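Local coordinates for uncharacterized protein (Bacteroides eggerthii DSM 20697, PDB 4ECO) that is of unknown function but is built from leucine-rich repeats and probably serves in protein binding, at residues 155-160 / 439-444; 609-614 / 627-632; 296-301 / 305-310. One frame throughout, in Å; residues are numbered along the deposited sequence.

Contact 1 (155-160 / 439-444); sequences REDFSD and NLSNNQ
D157 and N439 carry this contact through one side-chain hydrogen bond, N439 ND2 to D157 OD2, at 2.8 Å. The N-H...O angle of 146° makes it moderately bent. The acceptor uses its anti lone pair, turned away from the other carboxylate oxygen, and lies close to the amide plane of N439, whereas the carboxylate plane stands 78° from that amide. The side chains cross at about a right angle. ND2 also comes beside the methylene of D157, 3.4 Å from CB, and S441 OG reaches the same D157 CB at 4.1 Å. N439 presents its amide because CG is anti to the backbone N (chi1 -173°). OD1 accepts from S441 N (3.1 Å), an Asx turn, and also from S441 OG, both in the carbonyl plane. N439 ends strand 435-439 of the leucine-rich repeat solenoid, and 155-160 lies over the strand-lined, concave face, at the C-terminal ends of successive strands: D157 O takes a bond from N463 ND2, while S159 bonds through its N to D494 and through OG to D519. With an alanine in place of N439, D157 OD2 would probably lose its amide donor and S441 the acceptor shared by its N and OG. Further along, N443 holds the consensus asparagine position of the LxxLxLxxN repeat, its ND2 bonded to F409 O of the preceding solenoid turn.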
loop_
_atom_site.group_PDB
_atom_site.type_symbol
_atom_site.label_atom_id
_atom_site.label_comp_id
_atom_site.label_asym_id
_atom_site.label_seq_id
_atom_site.Cartn_x
_atom_site.Cartn_y
_atom_site.Cartn_z
ATOM N N ARG A 155 -8.776 2.997 -7.334
ATOM C CA ARG A 155 -9.895 2.851 -8.279
ATOM C C ARG A 155 -10.786 1.633 -7.899
ATOM O O ARG A 155 -11.908 1.526 -8.362
ATOM C CB ARG A 155 -9.404 2.743 -9.724
ATOM C CG ARG A 155 -8.567 3.933 -10.147
ATOM C CD ARG A 155 -8.017 3.782 -11.542
ATOM N NE ARG A 155 -7.324 2.507 -11.670
ATOM C CZ ARG A 155 -7.040 1.917 -12.824
ATOM N NH1 ARG A 155 -7.394 2.482 -13.972
ATOM N NH2 ARG A 155 -6.430 0.737 -12.838
ATOM N N GLU A 156 -10.310 0.779 -6.999
ATOM C CA GLU A 156 -11.009 -0.391 -6.464
ATOM C C GLU A 156 -12.402 -0.005 -5.902
ATOM O O GLU A 156 -13.364 -0.771 -6.018
ATOM C CB GLU A 156 -10.124 -1.039 -5.357
ATOM C CG GLU A 156 -10.668 -2.310 -4.728
ATOM C CD GLU A 156 -11.051 -3.451 -5.655
ATOM O OE1 GLU A 156 -10.337 -3.684 -6.661
ATOM O OE2 GLU A 156 -12.056 -4.135 -5.346
ATOM N N ASP A 157 -12.498 1.190 -5.329
ATOM C CA ASP A 157 -13.711 1.719 -4.717
ATOM C C ASP A 157 -14.762 2.135 -5.731
ATOM O O ASP A 157 -15.875 2.502 -5.318
ATOM C CB ASP A 157 -13.392 2.894 -3.800
ATOM C CG ASP A 157 -12.791 2.433 -2.501
ATOM O OD1 ASP A 157 -13.191 1.352 -2.019
ATOM O OD2 ASP A 157 -11.946 3.172 -1.945
ATOM N N PHE A 158 -14.438 2.054 -7.039
ATOM C CA PHE A 158 -15.418 2.295 -8.078
ATOM C C PHE A 158 -16.386 1.140 -8.118
ATOM O O PHE A 158 -16.004 0.011 -7.813
ATOM C CB PHE A 158 -14.749 2.467 -9.433
ATOM C CG PHE A 158 -14.184 3.829 -9.667
ATOM C CD1 PHE A 158 -14.979 4.961 -9.521
ATOM C CD2 PHE A 158 -12.906 3.984 -10.179
ATOM C CE1 PHE A 158 -14.477 6.226 -9.798
ATOM C CE2 PHE A 158 -12.403 5.249 -10.467
ATOM C CZ PHE A 158 -13.186 6.363 -10.254
ATOM N N SER A 159 -17.629 1.403 -8.514
ATOM C CA SER A 159 -18.650 0.369 -8.602
ATOM C C SER A 159 -18.277 -0.656 -9.663
ATOM O O SER A 159 -17.500 -0.362 -10.584
ATOM C CB SER A 159 -20.003 0.989 -8.922
ATOM O OG SER A 159 -20.040 1.526 -10.233
ATOM N N ASP A 160 -18.875 -1.853 -9.562
ATOM C CA ASP A 160 -18.644 -2.901 -10.530
ATOM C C ASP A 160 -18.962 -2.388 -11.911
ATOM O O ASP A 160 -18.140 -2.593 -12.803
ATOM C CB ASP A 160 -19.447 -4.144 -10.167
ATOM C CG ASP A 160 -18.844 -4.873 -8.982
ATOM O OD1 ASP A 160 -17.583 -4.841 -8.827
ATOM O OD2 ASP A 160 -19.614 -5.463 -8.202
ATOM N N ASN A 439 -10.030 9.638 -5.562
ATOM C CA ASN A 439 -10.999 8.901 -4.770
ATOM C C ASN A 439 -11.389 9.769 -3.605
ATOM O O ASN A 439 -10.620 9.913 -2.655
ATOM C CB ASN A 439 -10.445 7.543 -4.321
ATOM C CG ASN A 439 -11.471 6.664 -3.633
ATOM O OD1 ASN A 439 -12.544 7.098 -3.189
ATOM N ND2 ASN A 439 -11.150 5.393 -3.519
ATOM N N LEU A 440 -12.560 10.382 -3.706
ATOM C CA LEU A 440 -13.117 11.244 -2.665
ATOM C C LEU A 440 -14.374 10.598 -2.039
ATOM O O LEU A 440 -15.181 11.304 -1.423
ATOM C CB LEU A 440 -13.437 12.630 -3.237
ATOM C CG LEU A 440 -12.244 13.533 -3.491
ATOM C CD1 LEU A 440 -12.629 14.661 -4.406
ATOM C CD2 LEU A 440 -11.683 14.054 -2.194
ATOM N N SER A 441 -14.532 9.255 -2.187
ATOM C CA SER A 441 -15.686 8.526 -1.633
ATOM C C SER A 441 -15.658 8.551 -0.087
ATOM O O SER A 441 -14.608 8.783 0.503
ATOM C CB SER A 441 -15.754 7.085 -2.157
ATOM O OG SER A 441 -14.589 6.329 -1.876
ATOM N N ASN A 442 -16.812 8.351 0.555
ATOM C CA ASN A 442 -17.000 8.372 2.018
ATOM C C ASN A 442 -16.384 9.629 2.666
ATOM O O ASN A 442 -15.438 9.548 3.449
ATOM C CB ASN A 442 -16.468 7.106 2.690
ATOM C CG ASN A 442 -17.453 5.987 2.643
ATOM O OD1 ASN A 442 -18.485 6.031 3.327
ATOM N ND2 ASN A 442 -17.171 4.978 1.803
ATOM N N ASN A 443 -16.957 10.785 2.345
ATOM C CA ASN A 443 -16.567 12.076 2.916
ATOM C C ASN A 443 -17.847 12.858 3.264
ATOM O O ASN A 443 -18.914 12.249 3.405
ATOM C CB ASN A 443 -15.651 12.851 1.944
ATOM C CG ASN A 443 -14.190 12.602 2.164
ATOM O OD1 ASN A 443 -13.598 13.117 3.097
ATOM N ND2 ASN A 443 -13.560 11.840 1.297
ATOM N N GLN A 444 -17.761 14.188 3.393
ATOM C CA GLN A 444 -18.925 14.991 3.719
ATOM C C GLN A 444 -19.072 16.137 2.716
ATOM O O GLN A 444 -19.507 17.240 3.083
ATOM C CB GLN A 444 -18.806 15.503 5.146
ATOM C CG GLN A 444 -19.088 14.428 6.180
ATOM C CD GLN A 444 -18.941 14.967 7.567
ATOM O OE1 GLN A 444 -18.101 14.518 8.346
ATOM N NE2 GLN A 444 -19.722 15.983 7.892
#

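Contact 2 (609-614 / 627-632); sequences PYIEAG and RGCDAL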
loop_
_atom_site.group_PDB
_atom_site.type_symbol
_atom_site.label_atom_id
_atom_site.label_comp_id
_atom_site.label_asym_id
_atom_site.label_seq_id
_atom_site.Cartn_x
_atom_site.Cartn_y
_atom_site.Cartn_z
ATOM N N PRO A 609 -34.066 -13.625 -28.712
ATOM C CA PRO A 609 -33.173 -14.648 -29.290
ATOM C C PRO A 609 -31.760 -14.594 -28.722
ATOM O O PRO A 609 -31.083 -15.614 -28.716
ATOM C CB PRO A 609 -33.175 -14.330 -30.782
ATOM C CG PRO A 609 -33.735 -12.981 -30.906
ATOM C CD PRO A 609 -34.676 -12.804 -29.782
ATOM N N TYR A 610 -31.337 -13.425 -28.207
ATOM C CA TYR A 610 -30.038 -13.240 -27.568
ATOM C C TYR A 610 -30.036 -13.858 -26.178
ATOM O O TYR A 610 -29.008 -14.370 -25.721
ATOM C CB TYR A 610 -29.696 -11.756 -27.495
ATOM C CG TYR A 610 -29.255 -11.180 -28.825
ATOM C CD1 TYR A 610 -30.192 -10.691 -29.750
ATOM C CD2 TYR A 610 -27.907 -11.142 -29.179
ATOM C CE1 TYR A 610 -29.790 -10.174 -30.986
ATOM C CE2 TYR A 610 -27.496 -10.607 -30.401
ATOM C CZ TYR A 610 -28.437 -10.104 -31.287
ATOM O OH TYR A 610 -28.008 -9.557 -32.461
ATOM N N ILE A 611 -31.191 -13.810 -25.501
ATOM C CA ILE A 611 -31.380 -14.380 -24.173
ATOM C C ILE A 611 -31.261 -15.913 -24.308
ATOM O O ILE A 611 -30.371 -16.509 -23.688
ATOM C CB ILE A 611 -32.736 -13.895 -23.569
ATOM C CG1 ILE A 611 -32.615 -12.418 -23.111
ATOM C CG2 ILE A 611 -33.203 -14.787 -22.406
ATOM C CD1 ILE A 611 -33.912 -11.695 -22.782
ATOM N N GLU A 612 -32.076 -16.515 -25.201
ATOM C CA GLU A 612 -32.114 -17.959 -25.478
ATOM C C GLU A 612 -30.744 -18.509 -25.919
ATOM O O GLU A 612 -30.411 -19.636 -25.561
ATOM C CB GLU A 612 -33.167 -18.273 -26.536
ATOM C CG GLU A 612 -34.586 -17.985 -26.064
ATOM C CD GLU A 612 -35.692 -18.103 -27.096
ATOM O OE1 GLU A 612 -35.528 -17.564 -28.215
ATOM O OE2 GLU A 612 -36.757 -18.670 -26.755
ATOM N N ALA A 613 -29.932 -17.697 -26.627
ATOM C CA ALA A 613 -28.584 -18.061 -27.094
ATOM C C ALA A 613 -27.524 -17.924 -25.988
ATOM O O ALA A 613 -26.358 -18.273 -26.211
ATOM C CB ALA A 613 -28.197 -17.185 -28.275
ATOM N N GLY A 614 -27.924 -17.388 -24.830
ATOM C CA GLY A 614 -27.025 -17.126 -23.714
ATOM C C GLY A 614 -26.064 -15.994 -24.035
ATOM O O GLY A 614 -24.951 -15.941 -23.502
ATOM N N ARG A 627 -42.999 -8.312 -22.110
ATOM C CA ARG A 627 -43.582 -8.816 -23.348
ATOM C C ARG A 627 -42.485 -9.247 -24.331
ATOM O O ARG A 627 -41.357 -8.754 -24.269
ATOM C CB ARG A 627 -44.503 -7.750 -23.997
ATOM C CG ARG A 627 -45.817 -7.481 -23.237
ATOM C CD ARG A 627 -45.975 -6.035 -22.777
ATOM N NE ARG A 627 -47.193 -5.842 -21.978
ATOM C CZ ARG A 627 -48.354 -5.384 -22.445
ATOM N NH1 ARG A 627 -48.477 -5.037 -23.722
ATOM N NH2 ARG A 627 -49.398 -5.254 -21.636
ATOM N N GLY A 628 -42.838 -10.171 -25.215
ATOM C CA GLY A 628 -41.979 -10.634 -26.298
ATOM C C GLY A 628 -40.972 -11.734 -26.048
ATOM O O GLY A 628 -40.146 -12.002 -26.927
ATOM N N CYS A 629 -41.019 -12.382 -24.874
ATOM C CA CYS A 629 -40.070 -13.448 -24.568
ATOM C C CYS A 629 -40.715 -14.487 -23.653
ATOM O O CYS A 629 -40.747 -14.310 -22.431
ATOM C CB CYS A 629 -38.791 -12.888 -23.960
ATOM S SG CYS A 629 -37.414 -14.065 -23.950
ATOM N N ASP A 630 -41.243 -15.572 -24.266
ATOM C CA ASP A 630 -41.926 -16.646 -23.551
ATOM C C ASP A 630 -40.947 -17.430 -22.685
ATOM O O ASP A 630 -41.307 -17.851 -21.572
ATOM C CB ASP A 630 -42.629 -17.576 -24.544
ATOM C CG ASP A 630 -43.728 -16.913 -25.363
ATOM O OD1 ASP A 630 -44.570 -16.200 -24.768
ATOM O OD2 ASP A 630 -43.806 -17.191 -26.581
ATOM N N ALA A 631 -39.691 -17.555 -23.181
ATOM C CA ALA A 631 -38.579 -18.282 -22.569
ATOM C C ALA A 631 -38.218 -17.762 -21.167
ATOM O O ALA A 631 -37.410 -18.402 -20.474
ATOM C CB ALA A 631 -37.359 -18.195 -23.471
ATOM N N LEU A 632 -38.803 -16.608 -20.749
ATOM C CA LEU A 632 -38.511 -15.992 -19.453
ATOM C C LEU A 632 -39.442 -16.491 -18.348
ATOM O O LEU A 632 -39.202 -16.168 -17.186
ATOM C CB LEU A 632 -38.579 -14.458 -19.546
ATOM C CG LEU A 632 -37.443 -13.770 -20.309
ATOM C CD1 LEU A 632 -37.671 -12.287 -20.368
ATOM C CD2 LEU A 632 -36.087 -14.070 -19.713
#
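Apolar contact joins the end of helix 608-612 to the turn after strand 625-627, and I611 supplies it with both of its branches. The methyl CG2 meets L632 CD2 at 4.0 Å, and the two side chains cross at about a right angle. The longer branch ends in CD1, 4.4 Å from C629 SG. With chi1 of I611 at -75°, CG2 is the branch anti to the backbone N, and it is this one that faces L632. Y616 lies against I611 and L604 against L632, which extends the apolar cluster beyond the two segments.

A second, mixed contact lies beside this one. E612 runs alongside A631, with CG 3.8 Å and OE2 3.4 Å from A631 CB. The chain is extended beyond CG (chi2 173°), and the carboxylate oxygen approaches a methyl rather than a donor, so this is contact without polar pairing. The closest CA pair across the segments is that of E612 and A631, 7.1 Å apart.

The covalent tie is the disulfide from C629 SG to C608 SG, which fixes the turn to the first residue of the helix.

Among the backbone bonds, G614, at positive phi (69°), closes the helix in a Schellman motif, with G614 N bonded to I611 O at 2.8 Å. A613 N to P609 O, at 3.2 Å, is an ordinary helical bond. Apart from these, a hydrogen bond to an outside side chain, Y620 OH to L632 O, holds the 630-632 turn.

A short helix, a disulfide and a chain-end turn, about 46 Å from the centre of the chain and next to strand 617-619, the last in the run of parallel strands, are consistent with a C-terminal cap closing a leucine-rich repeat solenoid.

Contact 3 (296-301 / 305-310); sequences QALADA and EKIQII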
loop_
_atom_site.group_PDB
_atom_site.type_symbol
_atom_site.label_atom_id
_atom_site.label_comp_id
_atom_site.label_asym_id
_atom_site.label_seq_id
_atom_site.Cartn_x
_atom_site.Cartn_y
_atom_site.Cartn_z
ATOM N N GLN A 296 13.230 10.584 15.565
ATOM C CA GLN A 296 13.877 11.894 15.630
ATOM C C GLN A 296 15.373 11.738 15.717
ATOM O O GLN A 296 16.105 12.406 14.980
ATOM C CB GLN A 296 13.354 12.737 16.805
ATOM C CG GLN A 296 13.704 14.222 16.659
ATOM C CD GLN A 296 12.845 15.156 17.484
ATOM O OE1 GLN A 296 11.619 15.303 17.299
ATOM N NE2 GLN A 296 13.508 15.891 18.338
ATOM N N ALA A 297 15.815 10.817 16.598
ATOM C CA ALA A 297 17.216 10.492 16.854
ATOM C C ALA A 297 17.908 10.032 15.566
ATOM O O ALA A 297 19.040 10.449 15.305
ATOM C CB ALA A 297 17.308 9.419 17.920
ATOM N N LEU A 298 17.200 9.212 14.743
ATOM C CA LEU A 298 17.700 8.728 13.461
ATOM C C LEU A 298 17.921 9.903 12.492
ATOM O O LEU A 298 19.010 10.003 11.918
ATOM C CB LEU A 298 16.757 7.682 12.854
ATOM C CG LEU A 298 16.848 6.278 13.449
ATOM C CD1 LEU A 298 15.642 5.454 13.090
ATOM C CD2 LEU A 298 18.110 5.584 13.021
ATOM N N ALA A 299 16.936 10.823 12.381
ATOM C CA ALA A 299 17.009 12.032 11.539
ATOM C C ALA A 299 18.162 12.965 11.970
ATOM O O ALA A 299 18.849 13.550 11.115
ATOM C CB ALA A 299 15.694 12.782 11.608
ATOM N N ASP A 300 18.384 13.075 13.298
ATOM C CA ASP A 300 19.415 13.940 13.878
ATOM C C ASP A 300 20.816 13.315 13.757
ATOM O O ASP A 300 21.807 14.053 13.782
ATOM C CB ASP A 300 19.087 14.254 15.345
ATOM C CG ASP A 300 17.831 15.086 15.542
ATOM O OD1 ASP A 300 17.484 15.884 14.621
ATOM O OD2 ASP A 300 17.196 14.954 16.613
ATOM N N ALA A 301 20.905 11.979 13.618
ATOM C CA ALA A 301 22.187 11.281 13.466
ATOM C C ALA A 301 22.685 11.385 12.003
ATOM O O ALA A 301 21.873 11.721 11.128
ATOM C CB ALA A 301 22.053 9.819 13.889
ATOM N N GLU A 305 20.520 11.684 7.010
ATOM C CA GLU A 305 20.844 12.168 5.676
ATOM C C GLU A 305 20.901 11.055 4.620
ATOM O O GLU A 305 20.924 11.372 3.422
ATOM C CB GLU A 305 22.212 12.833 5.700
ATOM C CG GLU A 305 22.349 14.074 6.550
ATOM C CD GLU A 305 23.710 14.717 6.362
ATOM O OE1 GLU A 305 24.279 14.615 5.249
ATOM O OE2 GLU A 305 24.207 15.336 7.328
ATOM N N LYS A 306 20.997 9.767 5.053
ATOM C CA LYS A 306 21.185 8.634 4.137
ATOM C C LYS A 306 19.910 7.819 3.891
ATOM O O LYS A 306 19.792 7.244 2.811
ATOM C CB LYS A 306 22.294 7.681 4.647
ATOM C CG LYS A 306 23.692 8.304 4.783
ATOM C CD LYS A 306 24.350 8.623 3.447
ATOM C CE LYS A 306 25.712 9.254 3.614
ATOM N NZ LYS A 306 26.334 9.605 2.300
ATOM N N ILE A 307 18.991 7.738 4.879
ATOM C CA ILE A 307 17.758 6.933 4.819
ATOM C C ILE A 307 16.911 7.361 3.617
ATOM O O ILE A 307 16.745 8.550 3.355
ATOM C CB ILE A 307 16.980 7.039 6.162
ATOM C CG1 ILE A 307 17.816 6.381 7.307
ATOM C CG2 ILE A 307 15.602 6.393 6.060
ATOM C CD1 ILE A 307 17.459 6.730 8.735
ATOM N N GLN A 308 16.418 6.376 2.869
ATOM C CA GLN A 308 15.635 6.564 1.646
ATOM C C GLN A 308 14.234 5.963 1.751
ATOM O O GLN A 308 13.327 6.446 1.070
ATOM C CB GLN A 308 16.374 5.929 0.443
ATOM C CG GLN A 308 17.642 6.683 0.045
ATOM C CD GLN A 308 18.463 6.054 -1.060
ATOM O OE1 GLN A 308 18.427 4.853 -1.313
ATOM N NE2 GLN A 308 19.318 6.853 -1.683
ATOM N N ILE A 309 14.070 4.876 2.554
ATOM C CA ILE A 309 12.798 4.147 2.721
ATOM C C ILE A 309 12.522 3.928 4.198
ATOM O O ILE A 309 13.382 3.428 4.904
ATOM C CB ILE A 309 12.802 2.786 1.950
ATOM C CG1 ILE A 309 13.295 2.951 0.489
ATOM C CG2 ILE A 309 11.430 2.093 2.018
ATOM C CD1 ILE A 309 13.816 1.698 -0.153
ATOM N N ILE A 310 11.311 4.270 4.645
ATOM C CA ILE A 310 10.853 4.061 6.017
ATOM C C ILE A 310 9.535 3.266 6.001
ATOM O O ILE A 310 8.533 3.729 5.448
ATOM C CB ILE A 310 10.689 5.398 6.818
ATOM C CG1 ILE A 310 12.016 6.193 6.906
ATOM C CG2 ILE A 310 10.126 5.116 8.214
ATOM C CD1 ILE A 310 11.962 7.555 7.596
#
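D300 OD1, near the end of helix 288-300, is gripped twice, by a salt bridge from K328 NZ and a hydrogen bond with S325 OG, both in the chain that follows strand 309-311. One residue on, A301 leaves helical geometry, as its extended psi of 163° attests; its N keeps weak bonds to A297 O at 2.9 Å and L298 O at 3.2 Å. From there the chain needs only a short loop to reach E305, whose N stands 4.3 Å from A301 O; at that separation the pair is a neighbourly approach and not a bond.

The side-chain part of the contact is apolar. I307 sends its CD1 methyl against L298 CB, 4.3 Å away, with L298 CD2 scarcely farther. A chi2 of 162° extends the isoleucine chain and carries CD1 toward the helix. The helix follows strand 277-279 and precedes strand 309-311, the strand-helix-strand order of a leucine-rich repeat coil, with the two strands parallel and directly paired. L298, I307 and I310 all touch I278 of the earlier strand, which places the apolar pair between helix and strands, in the interior of the coil.

On another side of the helix, Q296 OE1 bonds to V322 N and, within the helix, to K292 NZ.

Overall arrangement
Contact 1 is a buried polar contact across 279 residues, whereas contacts 2 and 3 are local, partly buried and mainly apolar. They hold different elements: contact 1 fastens a loop to the strand-lined face of distant repeats, contact 3 sets a helix against the approach to the next strand within the solenoid, and contact 2 ties together the chain's far end, with an exposed flank at E612 and A631. Chemistry follows place, with a carboxylate-amide bond where the 155-160 loop meets that face, a methyl-to-methylene contact in the coil interior and a disulfide at the terminus. Contacts 2 and 3 lie on opposite sides of the chain's centre, their centres 67 Å apart.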